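Local coordinates for stage II sporulation protein E (SpoIIE) (Moorella thermoacetica, PDB 3ZT9), which is probably a manganese-dependent PP2C-type protein phosphatase acting in stressosome signalling that controls a secondary messenger, at residues A[45-56]-A[71-82]. Sequence-based numbering, arbitrary orientation. Where two conformers were deposited one is given.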
loop_
_atom_site.group_PDB
_atom_site.type_symbol
_atom_site.label_atom_id
_atom_site.label_comp_id
_atom_site.label_asym_id
_atom_site.label_seq_id
_atom_site.Cartn_x
_atom_site.Cartn_y
_atom_site.Cartn_z
ATOM N N GLU A 45 17.136 -9.255 2.041
ATOM C CA GLU A 45 16.387 -10.226 1.231
ATOM C C GLU A 45 14.904 -9.892 1.188
ATOM O O GLU A 45 14.269 -10.065 0.161
ATOM C CB GLU A 45 16.616 -11.665 1.736
ATOM C CG GLU A 45 18.087 -12.043 1.620
ATOM C CD GLU A 45 18.530 -12.984 2.701
ATOM O OE1 GLU A 45 18.729 -12.508 3.839
ATOM O OE2 GLU A 45 18.683 -14.186 2.414
ATOM N N ALA A 46 14.363 -9.373 2.290
ATOM C CA ALA A 46 12.979 -8.931 2.289
ATOM C C ALA A 46 12.839 -7.690 1.423
ATOM O O ALA A 46 11.871 -7.563 0.706
ATOM C CB ALA A 46 12.497 -8.640 3.709
ATOM N N ALA A 47 13.818 -6.787 1.508
ATOM C CA ALA A 47 13.775 -5.559 0.742
ATOM C C ALA A 47 13.796 -5.887 -0.763
ATOM O O ALA A 47 13.073 -5.282 -1.567
ATOM C CB ALA A 47 14.992 -4.668 1.121
ATOM N N ARG A 48 14.648 -6.831 -1.153
ATOM C CA ARG A 48 14.726 -7.248 -2.559
ATOM C C ARG A 48 13.344 -7.676 -3.045
ATOM O O ARG A 48 12.899 -7.312 -4.141
ATOM C CB ARG A 48 15.674 -8.438 -2.711
ATOM C CG ARG A 48 15.492 -9.242 -4.029
ATOM C CD ARG A 48 16.663 -10.244 -4.200
ATOM N NE ARG A 48 16.416 -11.268 -5.239
ATOM C CZ ARG A 48 16.409 -11.028 -6.556
ATOM N NH1 ARG A 48 16.622 -9.796 -7.023
ATOM N NH2 ARG A 48 16.160 -12.020 -7.418
ATOM N N ALA A 49 12.646 -8.434 -2.219
ATOM C CA ALA A 49 11.338 -8.945 -2.669
ATOM C C ALA A 49 10.306 -7.834 -2.738
ATOM O O ALA A 49 9.536 -7.761 -3.709
ATOM C CB ALA A 49 10.836 -10.087 -1.771
ATOM N N ALA A 50 10.287 -6.963 -1.735
ATOM C CA ALA A 50 9.299 -5.868 -1.709
ATOM C C ALA A 50 9.537 -4.961 -2.911
ATOM O O ALA A 50 8.589 -4.530 -3.558
ATOM C CB ALA A 50 9.372 -5.079 -0.428
ATOM N N GLU A 51 10.802 -4.707 -3.232
ATOM C CA GLU A 51 11.131 -3.844 -4.369
ATOM C C GLU A 51 10.835 -4.528 -5.714
ATOM O O GLU A 51 10.370 -3.887 -6.657
ATOM C CB GLU A 51 12.586 -3.344 -4.279
ATOM C CG GLU A 51 12.808 -2.445 -3.032
ATOM C CD GLU A 51 12.092 -1.080 -3.118
ATOM O OE1 GLU A 51 11.654 -0.657 -4.198
ATOM O OE2 GLU A 51 11.980 -0.407 -2.085
ATOM N N ILE A 52 11.075 -5.828 -5.825
ATOM C CA ILE A 52 10.632 -6.555 -7.017
ATOM C C ILE A 52 9.109 -6.431 -7.214
ATOM O O ILE A 52 8.616 -6.216 -8.352
ATOM C CB ILE A 52 10.993 -8.044 -6.934
ATOM C CG1 ILE A 52 12.517 -8.219 -7.161
ATOM C CG2 ILE A 52 10.256 -8.827 -8.026
ATOM C CD1 ILE A 52 12.988 -9.574 -6.890
ATOM N N ALA A 53 8.360 -6.593 -6.134
ATOM C CA ALA A 53 6.896 -6.463 -6.224
ATOM C C ALA A 53 6.489 -5.063 -6.735
ATOM O O ALA A 53 5.640 -4.957 -7.627
ATOM C CB ALA A 53 6.250 -6.741 -4.858
ATOM N N ILE A 54 7.050 -3.999 -6.145
ATOM C CA ILE A 54 6.762 -2.626 -6.568
ATOM C C ILE A 54 7.144 -2.381 -8.039
ATOM O O ILE A 54 6.362 -1.800 -8.818
ATOM C CB ILE A 54 7.527 -1.601 -5.624
ATOM C CG1 ILE A 54 6.935 -1.604 -4.221
ATOM C CG2 ILE A 54 7.576 -0.199 -6.189
ATOM C CD1 ILE A 54 5.520 -1.456 -4.187
ATOM N N ALA A 55 8.330 -2.846 -8.440
ATOM C CA ALA A 55 8.826 -2.631 -9.803
ATOM C C ALA A 55 7.952 -3.358 -10.814
ATOM O O ALA A 55 7.655 -2.835 -11.886
ATOM C CB ALA A 55 10.276 -3.131 -9.918
ATOM N N SER A 56 7.537 -4.573 -10.451
ATOM C CA SER A 56 6.627 -5.362 -11.265
ATOM C C SER A 56 5.270 -4.667 -11.463
ATOM O O SER A 56 4.722 -4.634 -12.568
ATOM C CB SER A 56 6.400 -6.728 -10.648
ATOM O OG SER A 56 5.563 -7.454 -11.537
ATOM N N LEU A 71 1.353 -11.189 -12.389
ATOM C CA LEU A 71 2.749 -10.991 -12.770
ATOM C C LEU A 71 3.657 -10.807 -11.534
ATOM O O LEU A 71 4.779 -11.307 -11.522
ATOM C CB LEU A 71 2.934 -9.827 -13.752
ATOM C CG LEU A 71 4.405 -9.575 -14.170
ATOM C CD1 LEU A 71 5.268 -9.285 -12.977
ATOM C CD2 LEU A 71 5.059 -10.726 -14.922
ATOM N N CYS A 72 3.200 -10.068 -10.517
ATOM C CA CYS A 72 3.968 -9.912 -9.275
ATOM C C CYS A 72 4.354 -11.257 -8.709
ATOM O O CYS A 72 5.513 -11.488 -8.343
ATOM C CB CYS A 72 3.146 -9.205 -8.186
ATOM S SG CYS A 72 3.182 -7.450 -8.244
ATOM N N HIS A 73 3.366 -12.134 -8.590
ATOM C CA HIS A 73 3.590 -13.499 -8.127
ATOM C C HIS A 73 4.643 -14.212 -8.980
ATOM O O HIS A 73 5.537 -14.862 -8.443
ATOM C CB HIS A 73 2.252 -14.258 -8.175
ATOM C CG HIS A 73 2.364 -15.711 -7.850
ATOM N ND1 HIS A 73 2.542 -16.172 -6.565
ATOM C CD2 HIS A 73 2.346 -16.805 -8.648
ATOM C CE1 HIS A 73 2.618 -17.494 -6.580
ATOM N NE2 HIS A 73 2.501 -17.900 -7.832
ATOM N N ARG A 74 4.552 -14.101 -10.300
ATOM C CA ARG A 74 5.537 -14.764 -11.174
ATOM C C ARG A 74 6.956 -14.213 -10.945
ATOM O O ARG A 74 7.927 -14.964 -10.903
ATOM C CB ARG A 74 5.140 -14.615 -12.648
ATOM C CG ARG A 74 6.153 -15.181 -13.629
ATOM C CD ARG A 74 5.696 -15.003 -15.083
ATOM N NE ARG A 74 6.049 -13.696 -15.640
ATOM C CZ ARG A 74 5.602 -13.235 -16.806
ATOM N NH1 ARG A 74 4.773 -13.965 -17.542
ATOM N NH2 ARG A 74 5.978 -12.036 -17.233
ATOM N N GLU A 75 7.096 -12.899 -10.809
ATOM C CA GLU A 75 8.434 -12.321 -10.644
ATOM C C GLU A 75 9.020 -12.628 -9.258
ATOM O O GLU A 75 10.234 -12.548 -9.066
ATOM C CB GLU A 75 8.396 -10.805 -10.853
ATOM C CG GLU A 75 8.015 -10.377 -12.233
ATOM C CD GLU A 75 9.108 -10.616 -13.237
ATOM O OE1 GLU A 75 10.164 -11.149 -12.850
ATOM O OE2 GLU A 75 8.911 -10.266 -14.415
ATOM N N LEU A 76 8.157 -12.952 -8.291
ATOM C CA LEU A 76 8.598 -13.245 -6.925
ATOM C C LEU A 76 8.894 -14.733 -6.653
ATOM O O LEU A 76 9.382 -15.085 -5.591
ATOM C CB LEU A 76 7.578 -12.720 -5.892
ATOM C CG LEU A 76 7.594 -11.205 -5.766
ATOM C CD1 LEU A 76 6.334 -10.730 -5.001
ATOM C CD2 LEU A 76 8.834 -10.744 -5.063
ATOM N N ARG A 77 8.632 -15.613 -7.606
ATOM C CA ARG A 77 8.984 -17.014 -7.405
ATOM C C ARG A 77 10.483 -17.088 -7.140
ATOM O O ARG A 77 11.267 -16.430 -7.829
ATOM C CB ARG A 77 8.598 -17.848 -8.621
ATOM C CG ARG A 77 7.102 -18.004 -8.795
ATOM C CD ARG A 77 6.790 -18.940 -9.939
ATOM N NE ARG A 77 5.390 -19.348 -9.961
ATOM C CZ ARG A 77 4.792 -20.062 -9.009
ATOM N NH1 ARG A 77 5.455 -20.446 -7.925
ATOM N NH2 ARG A 77 3.512 -20.382 -9.138
ATOM N N GLY A 78 10.865 -17.865 -6.125
ATOM C CA GLY A 78 12.261 -18.068 -5.784
ATOM C C GLY A 78 12.879 -16.988 -4.904
ATOM O O GLY A 78 14.062 -17.054 -4.610
ATOM N N THR A 79 12.104 -15.993 -4.485
ATOM C CA THR A 79 12.612 -14.933 -3.604
ATOM C C THR A 79 12.014 -15.135 -2.209
ATOM O O THR A 79 11.379 -16.154 -1.971
ATOM C CB THR A 79 12.177 -13.536 -4.116
ATOM O OG1 THR A 79 10.771 -13.352 -3.873
ATOM C CG2 THR A 79 12.466 -13.367 -5.592
ATOM N N ARG A 80 12.167 -14.164 -1.303
ATOM C CA ARG A 80 11.533 -14.251 0.021
ATOM C C ARG A 80 10.029 -14.314 -0.136
ATOM O O ARG A 80 9.355 -14.850 0.709
ATOM C CB ARG A 80 11.873 -13.043 0.912
ATOM C CG ARG A 80 13.186 -13.192 1.675
ATOM C CD ARG A 80 13.023 -14.054 2.946
ATOM N NE ARG A 80 14.297 -14.100 3.676
ATOM C CZ ARG A 80 14.705 -13.183 4.549
ATOM N NH1 ARG A 80 13.949 -12.125 4.840
ATOM N NH2 ARG A 80 15.883 -13.324 5.139
ATOM N N GLY A 81 9.514 -13.764 -1.221
ATOM C CA GLY A 81 8.070 -13.569 -1.377
ATOM C C GLY A 81 7.659 -12.265 -0.722
ATOM O O GLY A 81 8.416 -11.675 0.021
ATOM N N ALA A 82 6.438 -11.813 -0.972
ATOM C CA ALA A 82 5.976 -10.587 -0.355
ATOM C C ALA A 82 4.457 -10.574 -0.302
ATOM O O ALA A 82 3.795 -11.306 -1.032
ATOM C CB ALA A 82 6.465 -9.399 -1.196
HETATM O O HOH W 1 14.260 -12.118 -1.660
HETATM O O HOH W 2 16.206 -16.349 3.546
#
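A49 sits where helix 45-56 meets both helix 71-76 and the loop that follows. A49 CB lies 3.4 Å from G81 O and touches L76 and A82 as well, a fit that suits a residue no larger than alanine, for the backbones close to 5.8 Å between the CA atoms of A49 and G81. L76 is the apolar partner whose two methyl branches serve two neighbours: CD2 packs 3.8 Å from I52 CG2, the two side chains sliding past each other in opposite senses, while CD1 meets A53 CB. I52 holds CG2 anti to its backbone N, turned to L76, and its other branch ends at CD1, tip to tip with T79 CG2. T79 in turn fixes the loop: OG1, standing between N and carbonyl carbon (chi1 73°), gives its proton to L76 O at 2.8 Å and accepts from G81 N, an ST turn. G81 has a positive phi, and at its backbone angles a CB would press on the carbonyl O of R80, so glycine suits the place.

Toward the solvent side the contact becomes polar and looser. R80 lays its guanidinium across E45, CB of E45 3.7 Å above its centre, and its salt bridge from NH2 to E45 OE1 (3.2 Å) is charge alone, the oxygen lying well out of plane. One water joins E45 O to R80 N. NH1 is gripped by the carbonyls of I40 and H42, in the loop that carries the manganese-binding residues G39 and G41, and an alanine here would probably leave those carbonyls without their donor and E45 without its counter-charge.

The axes of 45-56 and 71-76 run at 141°, nearer antiparallel than parallel; A50 and I54 on the first rest against strand 21-28, and the loop leads at A82 into strand 82-90 of the same sheet in this PP2C-type fold.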